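Local coordinates for protein 2-dehydro-3-deoxyphosphogluconate aldolase (Vibrio fischeri, PDB 3NZR) that belongs to the KDGP aldolase family of the TIM-barrel clan and folds as a barrel of parallel strands wrapped in helices, at residues A[47-52]-A[82-87]. Sequence-based numbering, arbitrary orientation.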
ATOM      1  N   PRO A  47      25.075  -3.064  -5.810  1.00 40.27           N
ATOM      2  CA  PRO A  47      24.863  -2.290  -7.021  1.00 41.36           C
ATOM      3  C   PRO A  47      23.599  -2.569  -7.797  1.00 41.58           C
ATOM      4  O   PRO A  47      23.115  -1.711  -8.494  1.00 40.65           O
ATOM      5  CB  PRO A  47      26.026  -2.742  -7.880  1.00 43.50           C
ATOM      6  CG  PRO A  47      26.309  -4.000  -7.439  1.00 42.94           C
ATOM      7  CD  PRO A  47      26.081  -4.084  -6.030  1.00 41.61           C
ATOM      8  N   ASP A  48      23.096  -3.779  -7.710  1.00 41.12           N
ATOM      9  CA  ASP A  48      21.864  -4.129  -8.376  1.00 40.39           C
ATOM     10  C   ASP A  48      21.175  -5.324  -7.734  1.00 38.44           C
ATOM     11  O   ASP A  48      21.740  -5.952  -6.879  1.00 37.37           O
ATOM     12  CB  ASP A  48      22.075  -4.348  -9.869  1.00 40.90           C
ATOM     13  CG  ASP A  48      23.087  -5.380 -10.173  1.00 43.57           C
ATOM     14  OD1 ASP A  48      23.242  -6.318  -9.447  1.00 45.38           O
ATOM     15  OD2 ASP A  48      23.756  -5.261 -11.184  1.00 50.65           O
ATOM     16  N   VAL A  49      19.982  -5.646  -8.211  1.00 37.75           N
ATOM     17  CA  VAL A  49      19.152  -6.693  -7.625  1.00 36.73           C
ATOM     18  C   VAL A  49      19.872  -8.034  -7.687  1.00 38.84           C
ATOM     19  O   VAL A  49      19.897  -8.742  -6.697  1.00 37.50           O
ATOM     20  CB  VAL A  49      17.782  -6.809  -8.328  1.00 36.68           C
ATOM     21  CG1 VAL A  49      17.077  -8.100  -8.002  1.00 34.99           C
ATOM     22  CG2 VAL A  49      16.934  -5.604  -7.985  1.00 34.13           C
ATOM     23  N   ASP A  50      20.445  -8.368  -8.841  1.00 40.07           N
ATOM     24  CA  ASP A  50      21.004  -9.695  -9.029  1.00 42.61           C
ATOM     25  C   ASP A  50      22.237  -9.946  -8.177  1.00 40.82           C
ATOM     26  O   ASP A  50      22.415 -11.023  -7.647  1.00 40.98           O
ATOM     27  CB  ASP A  50      21.346  -9.900 -10.513  1.00 44.81           C
ATOM     28  CG  ASP A  50      20.088  -9.936 -11.402  1.00 51.00           C
ATOM     29  OD1 ASP A  50      18.965 -10.279 -10.890  1.00 53.65           O
ATOM     30  OD2 ASP A  50      20.226  -9.628 -12.618  1.00 57.37           O
ATOM     31  N   THR A  51      23.069  -8.932  -8.060  1.00 40.21           N
ATOM     32  CA  THR A  51      24.250  -8.973  -7.206  1.00 40.88           C
ATOM     33  C   THR A  51      23.872  -9.166  -5.734  1.00 39.11           C
ATOM     34  O   THR A  51      24.480  -9.958  -5.022  1.00 38.72           O
ATOM     35  CB  THR A  51      25.062  -7.669  -7.427  1.00 42.20           C
ATOM     36  OG1 THR A  51      25.409  -7.568  -8.837  1.00 45.54           O
ATOM     37  CG2 THR A  51      26.358  -7.615  -6.579  1.00 44.83           C
ATOM     38  N   ALA A  52      22.835  -8.462  -5.285  1.00 36.33           N
ATOM     39  CA  ALA A  52      22.318  -8.642  -3.895  1.00 34.65           C
ATOM     40  C   ALA A  52      21.669 -10.058  -3.720  1.00 33.66           C
ATOM     41  O   ALA A  52      21.874 -10.738  -2.732  1.00 31.78           O
ATOM     42  CB  ALA A  52      21.328  -7.556  -3.591  1.00 33.96           C
ATOM     43  N   VAL A  82      14.251  -3.600  -2.474  1.00 17.14           N
ATOM     44  CA  VAL A  82      13.998  -4.594  -1.481  1.00 13.34           C
ATOM     45  C   VAL A  82      12.897  -5.528  -1.888  1.00 13.71           C
ATOM     46  O   VAL A  82      13.030  -6.687  -1.661  1.00 13.53           O
ATOM     47  CB  VAL A  82      13.703  -3.924  -0.072  1.00 13.82           C
ATOM     48  CG1 VAL A  82      13.097  -5.003   0.868  1.00 15.18           C
ATOM     49  CG2 VAL A  82      14.988  -3.312   0.486  1.00 16.24           C
ATOM     50  N   SER A  83      11.806  -5.060  -2.533  1.00 12.93           N
ATOM     51  CA  SER A  83      10.765  -5.870  -2.938  1.00 13.95           C
ATOM     52  C   SER A  83      11.256  -6.814  -4.005  1.00 15.68           C
ATOM     53  O   SER A  83      10.945  -8.013  -3.911  1.00 16.46           O
ATOM     54  CB  SER A  83       9.624  -5.032  -3.549  1.00 16.45           C
ATOM     55  OG  SER A  83       8.911  -4.234  -2.581  1.00 16.01           O
ATOM     56  N   LEU A  84      11.991  -6.326  -5.006  1.00 16.68           N
ATOM     57  CA  LEU A  84      12.448  -7.187  -6.121  1.00 17.68           C
ATOM     58  C   LEU A  84      13.479  -8.204  -5.603  1.00 18.97           C
ATOM     59  O   LEU A  84      13.466  -9.359  -5.962  1.00 21.79           O
ATOM     60  CB  LEU A  84      13.128  -6.358  -7.196  1.00 19.41           C
ATOM     61  CG  LEU A  84      12.174  -5.434  -7.928  1.00 24.73           C
ATOM     62  CD1 LEU A  84      12.960  -4.510  -8.854  1.00 31.51           C
ATOM     63  CD2 LEU A  84      11.223  -6.270  -8.752  1.00 30.44           C
ATOM     64  N   ILE A  85      14.388  -7.772  -4.748  1.00 19.08           N
ATOM     65  CA  ILE A  85      15.308  -8.749  -4.079  1.00 19.75           C
ATOM     66  C   ILE A  85      14.574  -9.851  -3.307  1.00 19.35           C
ATOM     67  O   ILE A  85      14.902 -11.055  -3.425  1.00 22.89           O
ATOM     68  CB  ILE A  85      16.246  -8.001  -3.117  1.00 21.09           C
ATOM     69  CG1 ILE A  85      17.248  -7.147  -3.903  1.00 25.64           C
ATOM     70  CG2 ILE A  85      17.029  -8.976  -2.182  1.00 21.44           C
ATOM     71  CD1 ILE A  85      18.016  -6.190  -3.009  1.00 22.71           C
ATOM     72  N   SER A  86      13.617  -9.476  -2.471  1.00 21.15           N
ATOM     73  CA  SER A  86      12.904 -10.424  -1.652  1.00 19.35           C
ATOM     74  C   SER A  86      12.109 -11.426  -2.489  1.00 20.89           C
ATOM     75  O   SER A  86      11.966 -12.589  -2.144  1.00 21.74           O
ATOM     76  CB  SER A  86      11.996  -9.695  -0.641  1.00 17.97           C
ATOM     77  OG  SER A  86      12.764  -8.790   0.190  1.00 17.12           O
ATOM     78  N   GLN A  87      11.542 -10.970  -3.603  1.00 24.39           N
ATOM     79  CA  GLN A  87      10.883 -11.847  -4.530  1.00 26.45           C
ATOM     80  C   GLN A  87      11.777 -13.061  -4.811  1.00 28.80           C
ATOM     81  O   GLN A  87      11.285 -14.184  -4.734  1.00 31.42           O
ATOM     82  CB  GLN A  87      10.550 -11.128  -5.827  1.00 26.91           C
ATOM     83  CG  GLN A  87       9.841 -12.010  -6.885  1.00 31.18           C
ATOM     84  CD  GLN A  87       9.267 -11.191  -8.012  1.00 33.76           C
ATOM     85  OE1 GLN A  87       9.844 -10.199  -8.414  1.00 35.54           O
ATOM     86  NE2 GLN A  87       8.116 -11.597  -8.521  1.00 38.43           N
TER
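V49 and A52 meet I85 and L84 where two outer helices of a TIM barrel, 49-61 and 79-89, pack next to each other. The strand between them in sequence, 67-70, lies beneath, so this is side-by-side packing of neighbouring helices in the outer layer of the barrel. The first turn of helix 49-61 supplies one side and the middle of helix 79-89 the other, and the chains come nearest at V49 and I85, whose CA atoms are 5.6 Å apart.

Everything that touches between the two helices is apolar apart from a loose approach of I85 CG1 to the carbonyl oxygen of V49. I85 carries most of its side: its CD1 reaches the CB of A52 at 3.6 Å, while its CG1 lies 4.2 Å from CG1 of V49. The side chain is extended, with CD1 trans to CA (chi2 169°), which carries the terminal methyl across to the alanine; I85 also touches V69 of the underlying strand. V49 sets one methyl against each of two neighbouring residues of helix 79-89. With CG1 opposite the backbone N (chi1 164°), that branch faces I85 and leaves CG2 against L84, 4.0 Å from its CB; the valine and leucine side chains run roughly perpendicular. L84 in turn touches L107 of helix 101-108, linking the contact to the following helix of the outer layer.

Side-chain bonds within each segment brace the backbone behind these contacts. In 82-87, the hydroxyl of S86 and its own backbone N both bond to the carbonyl oxygen of V82, one coming in above the carbonyl plane and the other below it. In 47-52, D48 is the N-cap: its OD1 takes the backbone N-H of T51 at 3.0 Å, nearly in line with the carboxylate C-O bond, and T51 OG1 at 2.6 Å on the syn side, lifted 27° from the plane of the carboxylate.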